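Side-chain contacts in DNA methyltransferase (Nicotiana tabacum, PDB 4ONQ), which probably methylates cytosine at C5 in DNA with S-adenosyl-L-methionine as donor, this chain being the catalytic domain of a plant DRM-type enzyme: residues P38-E43 with S339-I344; E104-S109 with P179-M184; V233-S238 with G242-L247. The protein carries 5 engineered substitutions. All coordinates share one frame; numbering follows the deposited sequence.

Contacts 1 and 3 reach the same sheet, while contact 2 lies apart. The centres of contacts 1 and 3 are about 12 Å apart, and the two meet where Ile344 CG2 packs on Leu234 CD2 at 3.6 Å and Tyr341 CD1 on Leu236 CD1 at 3.8 Å. Contact 3 holds part of the sinefungin pocket; in contact 1 the Tyr42 side chain is about 9 Å from that ligand. The centre of contact 2 is about 33 Å from that of contact 1 and about 24 Å from that of contact 3, touching neither. Cys316, the predicted active-site residue, falls in a stretch that is not modelled.

Contact 1 of 3, residues P38-E43 with S339-I344; sequences PFFYYE and SSYVRI. Engineered in segment 339-344: Ser339 (natural residue Tyr), Ser340 (natural residue Asp).
Tyr341 carries the contact, its ring meeting Tyr42 in an edge-to-face pair. Tyr42 CD1 stands 3.7 Å above the Tyr341 plane, over the ring centre; the centroids are 5.0 Å apart and the planes are inclined at 55°. With CG anti to the backbone N (chi1 180°), the Tyr341 ring projects from its helix far enough to bridge the 11.1 Å between the axes of helix 339-344 and strand 39-43. A long flat residue suits this place because it fills the gap and also offers a face to another ring.

At the far end of the same side chain the hydroxyl makes van der Waals contact with Phe40: Tyr341 OH lies at the edge of the Phe40 ring, near its plane, 3.8 Å from Phe40 CB. The two aromatic residues whose CB bonds point toward the helix, Phe40 and Tyr42, thus both meet the phenol end.

Among polar atoms, Tyr341 OH is 3.1 Å from Tyr41 O, which brings the hydroxyl close to a strand carbonyl in a buried setting. With an alanine here, the Tyr42 edge would probably lose the face it rests on, leaving a gap between helix and strand and the Tyr42 ring freer to turn.

The two segments run antiparallel, with 176° between their directions. Strand 39-45 lies between strands 309-312 and 79-84, the latter antiparallel to it, in the seven-stranded sheet of a class I methyltransferase. Helix 337-352 packs on this sheet, where Tyr341 also touches Val310 and Leu236, and Phe338 adds another ring beside Tyr42.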
loop_
_atom_site.group_PDB
_atom_site.type_symbol
_atom_site.label_atom_id
_atom_site.label_comp_id
_atom_site.label_asym_id
_atom_site.label_seq_id
_atom_site.Cartn_x
_atom_site.Cartn_y
_atom_site.Cartn_z
ATOM N N PRO A 38 1.739 3.950 -21.860
ATOM C CA PRO A 38 0.740 3.703 -20.819
ATOM C C PRO A 38 0.893 4.651 -19.640
ATOM O O PRO A 38 1.854 5.422 -19.592
ATOM C CB PRO A 38 1.105 2.302 -20.348
ATOM C CG PRO A 38 2.595 2.300 -20.430
ATOM C CD PRO A 38 2.937 3.113 -21.665
ATOM N N PHE A 39 -0.053 4.591 -18.707
ATOM C CA PHE A 39 0.110 5.243 -17.415
ATOM C C PHE A 39 0.961 4.338 -16.542
ATOM O O PHE A 39 0.836 3.116 -16.604
ATOM C CB PHE A 39 -1.242 5.481 -16.747
ATOM C CG PHE A 39 -1.992 6.656 -17.301
ATOM C CD1 PHE A 39 -1.545 7.946 -17.074
ATOM C CD2 PHE A 39 -3.150 6.473 -18.041
ATOM C CE1 PHE A 39 -2.235 9.033 -17.574
ATOM C CE2 PHE A 39 -3.844 7.557 -18.548
ATOM C CZ PHE A 39 -3.386 8.839 -18.313
ATOM N N PHE A 40 1.841 4.921 -15.739
ATOM C CA PHE A 40 2.627 4.101 -14.829
ATOM C C PHE A 40 2.621 4.648 -13.414
ATOM O O PHE A 40 2.512 5.855 -13.199
ATOM C CB PHE A 40 4.054 3.870 -15.341
ATOM C CG PHE A 40 4.974 5.041 -15.158
ATOM C CD1 PHE A 40 5.718 5.182 -13.994
ATOM C CD2 PHE A 40 5.126 5.982 -16.163
ATOM C CE1 PHE A 40 6.579 6.254 -13.827
ATOM C CE2 PHE A 40 5.989 7.059 -16.001
ATOM C CZ PHE A 40 6.717 7.191 -14.832
ATOM N N TYR A 41 2.745 3.738 -12.459
ATOM C CA TYR A 41 2.652 4.066 -11.052
ATOM C C TYR A 41 3.686 3.225 -10.318
ATOM O O TYR A 41 3.603 1.999 -10.311
ATOM C CB TYR A 41 1.243 3.739 -10.562
ATOM C CG TYR A 41 0.892 4.233 -9.179
ATOM C CD1 TYR A 41 0.446 5.544 -8.972
ATOM C CD2 TYR A 41 0.969 3.373 -8.079
ATOM C CE1 TYR A 41 0.102 5.984 -7.699
ATOM C CE2 TYR A 41 0.632 3.794 -6.813
ATOM C CZ TYR A 41 0.203 5.095 -6.622
ATOM O OH TYR A 41 -0.138 5.492 -5.350
ATOM N N TYR A 42 4.678 3.888 -9.736
ATOM C CA TYR A 42 5.737 3.212 -9.001
ATOM C C TYR A 42 5.760 3.666 -7.548
ATOM O O TYR A 42 5.708 4.859 -7.262
ATOM C CB TYR A 42 7.111 3.469 -9.635
ATOM C CG TYR A 42 8.208 2.749 -8.892
ATOM C CD1 TYR A 42 8.379 1.381 -9.042
ATOM C CD2 TYR A 42 9.042 3.420 -8.010
ATOM C CE1 TYR A 42 9.355 0.705 -8.353
ATOM C CE2 TYR A 42 10.031 2.747 -7.312
ATOM C CZ TYR A 42 10.180 1.386 -7.488
ATOM O OH TYR A 42 11.153 0.688 -6.805
ATOM N N GLU A 43 5.857 2.711 -6.629
ATOM C CA GLU A 43 5.857 3.025 -5.208
ATOM C C GLU A 43 7.154 2.586 -4.545
ATOM O O GLU A 43 7.636 1.480 -4.781
ATOM C CB GLU A 43 4.671 2.352 -4.517
ATOM C CG GLU A 43 4.646 2.520 -3.004
ATOM C CD GLU A 43 4.764 1.200 -2.261
ATOM O OE1 GLU A 43 5.216 0.207 -2.869
ATOM O OE2 GLU A 43 4.400 1.155 -1.068
ATOM N N SER A 339 15.176 -2.283 -11.542
ATOM C CA SER A 339 15.653 -2.227 -12.883
ATOM C C SER A 339 14.785 -3.040 -13.738
ATOM O O SER A 339 14.568 -2.734 -14.866
ATOM C CB SER A 339 17.064 -2.758 -12.960
ATOM O OG SER A 339 17.926 -1.949 -12.198
ATOM N N SER A 340 14.310 -4.119 -13.190
ATOM C CA SER A 340 13.361 -4.947 -13.921
ATOM C C SER A 340 12.086 -4.164 -14.227
ATOM O O SER A 340 11.553 -4.224 -15.345
ATOM C CB SER A 340 13.035 -6.214 -13.133
ATOM O OG SER A 340 14.166 -7.067 -13.051
ATOM N N TYR A 341 11.607 -3.419 -13.235
ATOM C CA TYR A 341 10.431 -2.581 -13.434
ATOM C C TYR A 341 10.656 -1.597 -14.577
ATOM O O TYR A 341 9.818 -1.463 -15.469
ATOM C CB TYR A 341 10.077 -1.823 -12.154
ATOM C CG TYR A 341 8.871 -0.925 -12.294
ATOM C CD1 TYR A 341 7.600 -1.386 -11.983
ATOM C CD2 TYR A 341 9.001 0.385 -12.735
ATOM C CE1 TYR A 341 6.497 -0.572 -12.110
ATOM C CE2 TYR A 341 7.903 1.205 -12.870
ATOM C CZ TYR A 341 6.653 0.724 -12.554
ATOM O OH TYR A 341 5.552 1.541 -12.686
ATOM N N VAL A 342 11.796 -0.917 -14.541
ATOM C CA VAL A 342 12.122 0.091 -15.546
ATOM C C VAL A 342 12.243 -0.514 -16.946
ATOM O O VAL A 342 11.674 0.008 -17.909
ATOM C CB VAL A 342 13.425 0.824 -15.178
ATOM C CG1 VAL A 342 13.816 1.818 -16.266
ATOM C CG2 VAL A 342 13.262 1.523 -13.842
ATOM N N ARG A 343 12.982 -1.616 -17.042
ATOM C CA ARG A 343 13.167 -2.336 -18.297
ATOM C C ARG A 343 11.817 -2.678 -18.906
ATOM O O ARG A 343 11.568 -2.438 -20.092
ATOM C CB ARG A 343 13.949 -3.628 -18.050
ATOM C CG ARG A 343 14.386 -4.355 -19.311
ATOM C CD ARG A 343 14.763 -5.806 -19.024
ATOM N NE ARG A 343 13.600 -6.690 -19.060
ATOM C CZ ARG A 343 13.203 -7.456 -18.048
ATOM N NH1 ARG A 343 13.881 -7.459 -16.908
ATOM N NH2 ARG A 343 12.132 -8.225 -18.181
ATOM N N ILE A 344 10.937 -3.229 -18.079
ATOM C CA ILE A 344 9.630 -3.667 -18.557
ATOM C C ILE A 344 8.728 -2.503 -18.968
ATOM O O ILE A 344 8.086 -2.552 -20.024
ATOM C CB ILE A 344 8.944 -4.577 -17.526
ATOM C CG1 ILE A 344 9.711 -5.894 -17.434
ATOM C CG2 ILE A 344 7.492 -4.820 -17.890
ATOM C CD1 ILE A 344 8.999 -6.958 -16.670
#

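Contact 2 of 3, residues E104-S109 with P179-M184; sequences EALPLS and PDEVEM
Leu106 presses one methyl into the side of Glu181, and this is the closely fitted half of the contact. Leu106 CD1 is 3.9 Å from Glu181 CG, and CB, CD and OE2 of the glutamate are each only slightly farther from that methyl. The two side chains cross at about a right angle, so the methyl rests against the length of the glutamate chain instead of its charged end alone. Glu181 suits the place by serving two ends: its extended methylene chain gives the leucine an apolar surface, while OE1 accepts a hydrogen bond from Glu178 N, just before the helix, which limits how far the carboxylate can swing. Leu106, buried, is the first residue to leave helical geometry after helix 102-105, and the end of its side chain comes nearer to helix 179-186 than its CB direction would suggest.

Both segments lie away from the large methyltransferase sheet, in the part of the chain that also holds the two-stranded antiparallel sheet 166-170 and 173-176. This part probably corresponds to the target-recognition region of C5 methyltransferases. Ser109 links to that small sheet through a hydrogen bond from its OG to Trp168 O.

The looser half is a single meeting of methyl groups, Ala105 CB with Met184 CE at 3.9 Å. Both residues are partly exposed. Met184 has CG between its backbone N and carbonyl carbon (chi1 77°), and further bends at chi2 and chi3 bring its terminal methyl to the alanine; a flexible thioether chain can span such a distance, and the small alanine leaves room for it. Pro99, from a loop, also touches Ala105.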
loop_
_atom_site.group_PDB
_atom_site.type_symbol
_atom_site.label_atom_id
_atom_site.label_comp_id
_atom_site.label_asym_id
_atom_site.label_seq_id
_atom_site.Cartn_x
_atom_site.Cartn_y
_atom_site.Cartn_z
ATOM N N GLU A 104 -11.115 4.905 16.682
ATOM C CA GLU A 104 -12.155 4.654 15.710
ATOM C C GLU A 104 -12.027 3.314 15.017
ATOM O O GLU A 104 -12.993 2.620 14.858
ATOM C CB GLU A 104 -12.334 5.790 14.681
ATOM C CG GLU A 104 -11.792 7.159 15.070
ATOM C CD GLU A 104 -12.257 8.282 14.163
ATOM O OE1 GLU A 104 -13.210 8.972 14.514
ATOM O OE2 GLU A 104 -11.665 8.503 13.106
ATOM N N ALA A 105 -10.821 2.970 14.603
ATOM C CA ALA A 105 -10.571 1.727 13.902
ATOM C C ALA A 105 -10.762 0.474 14.723
ATOM O O ALA A 105 -11.262 -0.491 14.257
ATOM C CB ALA A 105 -9.236 1.750 13.204
ATOM N N LEU A 106 -10.348 0.535 15.959
ATOM C CA LEU A 106 -10.379 -0.583 16.834
ATOM C C LEU A 106 -11.124 -0.221 18.079
ATOM O O LEU A 106 -10.549 0.119 19.062
ATOM C CB LEU A 106 -8.977 -0.931 17.224
ATOM C CG LEU A 106 -8.016 -1.708 16.367
ATOM C CD1 LEU A 106 -8.580 -2.352 15.151
ATOM C CD2 LEU A 106 -6.875 -0.838 15.973
ATOM N N PRO A 107 -12.429 -0.315 18.013
ATOM C CA PRO A 107 -13.351 0.103 19.076
ATOM C C PRO A 107 -13.092 -0.597 20.403
ATOM O O PRO A 107 -13.207 0.028 21.456
ATOM C CB PRO A 107 -14.719 -0.315 18.535
ATOM C CG PRO A 107 -14.545 -0.344 17.061
ATOM C CD PRO A 107 -13.151 -0.836 16.840
ATOM N N LEU A 108 -12.751 -1.881 20.357
ATOM C CA LEU A 108 -12.488 -2.633 21.580
ATOM C C LEU A 108 -11.180 -2.215 22.253
ATOM O O LEU A 108 -10.890 -2.619 23.389
ATOM C CB LEU A 108 -12.472 -4.136 21.300
ATOM C CG LEU A 108 -13.780 -4.753 20.790
ATOM C CD1 LEU A 108 -13.620 -6.255 20.607
ATOM C CD2 LEU A 108 -14.922 -4.443 21.738
ATOM N N SER A 109 -10.407 -1.405 21.568
ATOM C CA SER A 109 -9.170 -0.996 22.112
ATOM C C SER A 109 -9.245 0.233 22.920
ATOM O O SER A 109 -8.382 0.501 23.712
ATOM C CB SER A 109 -8.163 -0.805 21.031
ATOM O OG SER A 109 -7.325 -1.935 21.017
ATOM N N PRO A 179 -4.244 -10.269 12.207
ATOM C CA PRO A 179 -4.307 -10.087 10.751
ATOM C C PRO A 179 -5.574 -9.413 10.201
ATOM O O PRO A 179 -5.434 -8.653 9.251
ATOM C CB PRO A 179 -4.176 -11.518 10.220
ATOM C CG PRO A 179 -3.368 -12.217 11.252
ATOM C CD PRO A 179 -3.783 -11.623 12.568
ATOM N N ASP A 180 -6.761 -9.661 10.755
ATOM C CA ASP A 180 -7.963 -8.976 10.257
ATOM C C ASP A 180 -7.888 -7.453 10.471
ATOM O O ASP A 180 -8.315 -6.668 9.616
ATOM C CB ASP A 180 -9.253 -9.555 10.851
ATOM C CG ASP A 180 -9.372 -9.317 12.342
ATOM O OD1 ASP A 180 -8.422 -9.659 13.073
ATOM O OD2 ASP A 180 -10.416 -8.780 12.781
ATOM N N GLU A 181 -7.310 -7.046 11.600
ATOM C CA GLU A 181 -7.117 -5.630 11.901
ATOM C C GLU A 181 -6.154 -4.987 10.906
ATOM O O GLU A 181 -6.409 -3.886 10.407
ATOM C CB GLU A 181 -6.638 -5.440 13.343
ATOM C CG GLU A 181 -7.602 -6.037 14.353
ATOM C CD GLU A 181 -7.064 -6.092 15.782
ATOM O OE1 GLU A 181 -5.830 -6.193 15.988
ATOM O OE2 GLU A 181 -7.898 -6.045 16.709
ATOM N N VAL A 182 -5.059 -5.683 10.606
ATOM C CA VAL A 182 -4.099 -5.203 9.615
ATOM C C VAL A 182 -4.760 -5.109 8.232
ATOM O O VAL A 182 -4.599 -4.117 7.526
ATOM C CB VAL A 182 -2.843 -6.110 9.532
ATOM C CG1 VAL A 182 -1.853 -5.563 8.510
ATOM C CG2 VAL A 182 -2.184 -6.251 10.893
ATOM N N GLU A 183 -5.520 -6.139 7.868
ATOM C CA GLU A 183 -6.257 -6.157 6.611
ATOM C C GLU A 183 -7.135 -4.931 6.476
ATOM O O GLU A 183 -7.157 -4.284 5.428
ATOM C CB GLU A 183 -7.136 -7.398 6.515
ATOM C CG GLU A 183 -6.412 -8.650 6.067
ATOM C CD GLU A 183 -7.285 -9.883 6.188
ATOM O OE1 GLU A 183 -8.373 -9.777 6.803
ATOM O OE2 GLU A 183 -6.884 -10.951 5.671
ATOM N N MET A 184 -7.859 -4.595 7.536
ATOM C CA MET A 184 -8.738 -3.453 7.416
ATOM C C MET A 184 -7.968 -2.134 7.425
ATOM O O MET A 184 -8.355 -1.190 6.742
ATOM C CB MET A 184 -9.856 -3.488 8.450
ATOM C CG MET A 184 -9.460 -3.089 9.825
ATOM S SD MET A 184 -10.449 -1.679 10.307
ATOM C CE MET A 184 -9.318 -0.347 9.975
#

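Contact 3 of 3, residues V233-S238 with G242-L247; sequences VLSLFS and GGEVAL. With SFG (sinefungin), chain C.
Two flat groups mark this contact: the Glu244 carboxylate, set against Ser235, and the Phe237 ring, at whose edge, near its plane, the sinefungin adenine lies, with Phe237 CD1 3.2 Å from ligand N3. On the carboxylate, OE2 is 3.0 Å from Ser235 OG, whose proton may go there or to another acceptor nearby. A bend at chi2 (82°) turns Glu244 back toward the strand. Its OE1 takes a hydrogen bond of 2.8 Å from a water, which also donates to Ser238 O and accepts from Gly243 N, so the water ties the acid to the loop and the helix start.

Strand 231-236, its loop and helix 242-249 open the beta-alpha-beta unit of the class I methyltransferase fold, and the glycine-rich turn between strand and helix is its cofactor-binding motif. A CB on Gly242 would probably collide with sinefungin O; Gly242 N makes a weak hydrogen bond to that oxygen (3.5 Å), while ligand N donates weakly to Phe237 O.

Farther from the ligand, branched apolar residues suit the buried core: Val233 CG2 and Leu247 CD1 meet tip to tip at 3.7 Å, and Leu247 also touches Leu254 and Leu220.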
loop_
_atom_site.group_PDB
_atom_site.type_symbol
_atom_site.label_atom_id
_atom_site.label_comp_id
_atom_site.label_asym_id
_atom_site.label_seq_id
_atom_site.Cartn_x
_atom_site.Cartn_y
_atom_site.Cartn_z
ATOM N N VAL A 233 -4.179 -3.985 -17.241
ATOM C CA VAL A 233 -3.182 -3.621 -16.247
ATOM C C VAL A 233 -1.999 -4.573 -16.255
ATOM O O VAL A 233 -2.170 -5.792 -16.222
ATOM C CB VAL A 233 -3.779 -3.636 -14.829
ATOM C CG1 VAL A 233 -2.752 -3.150 -13.822
ATOM C CG2 VAL A 233 -5.035 -2.787 -14.775
ATOM N N LEU A 234 -0.796 -4.015 -16.309
ATOM C CA LEU A 234 0.394 -4.794 -16.027
ATOM C C LEU A 234 0.775 -4.534 -14.578
ATOM O O LEU A 234 1.293 -3.467 -14.246
ATOM C CB LEU A 234 1.542 -4.420 -16.959
ATOM C CG LEU A 234 2.809 -5.264 -16.767
ATOM C CD1 LEU A 234 2.457 -6.732 -16.820
ATOM C CD2 LEU A 234 3.870 -4.946 -17.812
ATOM N N SER A 235 0.494 -5.503 -13.712
ATOM C CA SER A 235 0.794 -5.368 -12.293
ATOM C C SER A 235 2.066 -6.129 -11.943
ATOM O O SER A 235 2.085 -7.358 -11.951
ATOM C CB SER A 235 -0.374 -5.876 -11.451
ATOM O OG SER A 235 -0.210 -5.512 -10.093
ATOM N N LEU A 236 3.127 -5.391 -11.638
ATOM C CA LEU A 236 4.427 -5.996 -11.375
ATOM C C LEU A 236 4.684 -6.040 -9.885
ATOM O O LEU A 236 4.394 -5.074 -9.182
ATOM C CB LEU A 236 5.538 -5.210 -12.074
ATOM C CG LEU A 236 5.412 -5.110 -13.596
ATOM C CD1 LEU A 236 6.507 -4.233 -14.175
ATOM C CD2 LEU A 236 5.451 -6.498 -14.212
ATOM N N PHE A 237 5.230 -7.163 -9.418
ATOM C CA PHE A 237 5.429 -7.405 -7.994
ATOM C C PHE A 237 4.121 -7.152 -7.265
ATOM O O PHE A 237 4.071 -6.347 -6.335
ATOM C CB PHE A 237 6.516 -6.486 -7.441
ATOM C CG PHE A 237 7.711 -6.356 -8.334
ATOM C CD1 PHE A 237 8.554 -7.431 -8.545
ATOM C CD2 PHE A 237 7.998 -5.153 -8.957
ATOM C CE1 PHE A 237 9.655 -7.315 -9.363
ATOM C CE2 PHE A 237 9.098 -5.029 -9.778
ATOM C CZ PHE A 237 9.929 -6.112 -9.980
ATOM N N SER A 238 3.064 -7.830 -7.701
ATOM C CA SER A 238 1.704 -7.447 -7.329
ATOM C C SER A 238 1.259 -7.870 -5.931
ATOM O O SER A 238 0.262 -7.359 -5.422
ATOM C CB SER A 238 0.704 -7.942 -8.377
ATOM O OG SER A 238 0.963 -9.284 -8.730
ATOM N N GLY A 242 -2.903 -5.167 -4.089
ATOM C CA GLY A 242 -3.339 -3.852 -3.649
ATOM C C GLY A 242 -3.862 -2.975 -4.780
ATOM O O GLY A 242 -4.915 -2.343 -4.652
ATOM N N GLY A 243 -3.134 -2.947 -5.893
ATOM C CA GLY A 243 -3.536 -2.161 -7.046
ATOM C C GLY A 243 -4.887 -2.579 -7.597
ATOM O O GLY A 243 -5.769 -1.746 -7.807
ATOM N N GLU A 244 -5.045 -3.880 -7.818
ATOM C CA GLU A 244 -6.268 -4.432 -8.384
ATOM C C GLU A 244 -7.468 -4.146 -7.483
ATOM O O GLU A 244 -8.561 -3.840 -7.962
ATOM C CB GLU A 244 -6.108 -5.940 -8.617
ATOM C CG GLU A 244 -4.996 -6.328 -9.602
ATOM C CD GLU A 244 -3.598 -6.362 -8.979
ATOM O OE1 GLU A 244 -3.369 -5.678 -7.960
ATOM O OE2 GLU A 244 -2.724 -7.077 -9.514
ATOM N N VAL A 245 -7.250 -4.232 -6.176
ATOM C CA VAL A 245 -8.301 -3.962 -5.206
ATOM C C VAL A 245 -8.656 -2.481 -5.200
ATOM O O VAL A 245 -9.821 -2.117 -5.060
ATOM C CB VAL A 245 -7.895 -4.427 -3.791
ATOM C CG1 VAL A 245 -8.908 -3.969 -2.752
ATOM C CG2 VAL A 245 -7.759 -5.938 -3.763
ATOM N N ALA A 246 -7.647 -1.632 -5.363
ATOM C CA ALA A 246 -7.883 -0.198 -5.480
ATOM C C ALA A 246 -8.754 0.112 -6.708
ATOM O O ALA A 246 -9.766 0.799 -6.595
ATOM C CB ALA A 246 -6.562 0.556 -5.543
ATOM N N LEU A 247 -8.364 -0.402 -7.872
ATOM C CA LEU A 247 -9.144 -0.208 -9.092
ATOM C C LEU A 247 -10.557 -0.746 -8.940
ATOM O O LEU A 247 -11.518 -0.143 -9.417
ATOM C CB LEU A 247 -8.474 -0.894 -10.279
ATOM C CG LEU A 247 -7.089 -0.367 -10.645
ATOM C CD1 LEU A 247 -6.420 -1.307 -11.640
ATOM C CD2 LEU A 247 -7.194 1.048 -11.205
HETATM N N SFG C . 2.276 -4.589 -4.224
HETATM C CA SFG C . 2.129 -5.694 -3.259
HETATM C C SFG C . 0.800 -5.476 -2.540
HETATM O O SFG C . 0.199 -4.402 -2.743
HETATM O OXT SFG C . 0.381 -6.433 -1.854
HETATM C CB SFG C . 3.349 -5.683 -2.321
HETATM C CG SFG C . 4.510 -6.056 -3.241
HETATM C CD SFG C . 5.962 -6.121 -2.723
HETATM N NE SFG C . 6.462 -4.829 -2.246
HETATM C "C5'" SFG C . 6.677 -6.658 -3.977
HETATM C "C4'" SFG C . 5.975 -8.040 -4.030
HETATM O "O4'" SFG C . 7.304 -8.413 -4.623
HETATM C "C3'" SFG C . 6.038 -9.305 -3.185
HETATM O "O3'" SFG C . 5.135 -10.287 -3.665
HETATM C "C2'" SFG C . 7.449 -9.728 -3.305
HETATM O "O2'" SFG C . 7.597 -11.049 -2.773
HETATM C "C1'" SFG C . 7.273 -9.831 -4.842
HETATM N N9 SFG C . 8.543 -10.274 -5.466
HETATM C C8 SFG C . 9.743 -10.463 -4.945
HETATM N N7 SFG C . 10.571 -10.824 -5.922
HETATM C C5 SFG C . 9.889 -10.836 -7.068
HETATM C C6 SFG C . 10.249 -11.127 -8.324
HETATM N N6 SFG C . 11.518 -11.475 -8.518
HETATM N N1 SFG C . 9.386 -11.077 -9.347
HETATM C C2 SFG C . 8.067 -10.707 -9.084
HETATM N N3 SFG C . 7.718 -10.410 -7.764
HETATM C C4 SFG C . 8.642 -10.456 -6.788
HETATM O O HOH W 1 -0.947 -4.817 -6.840
#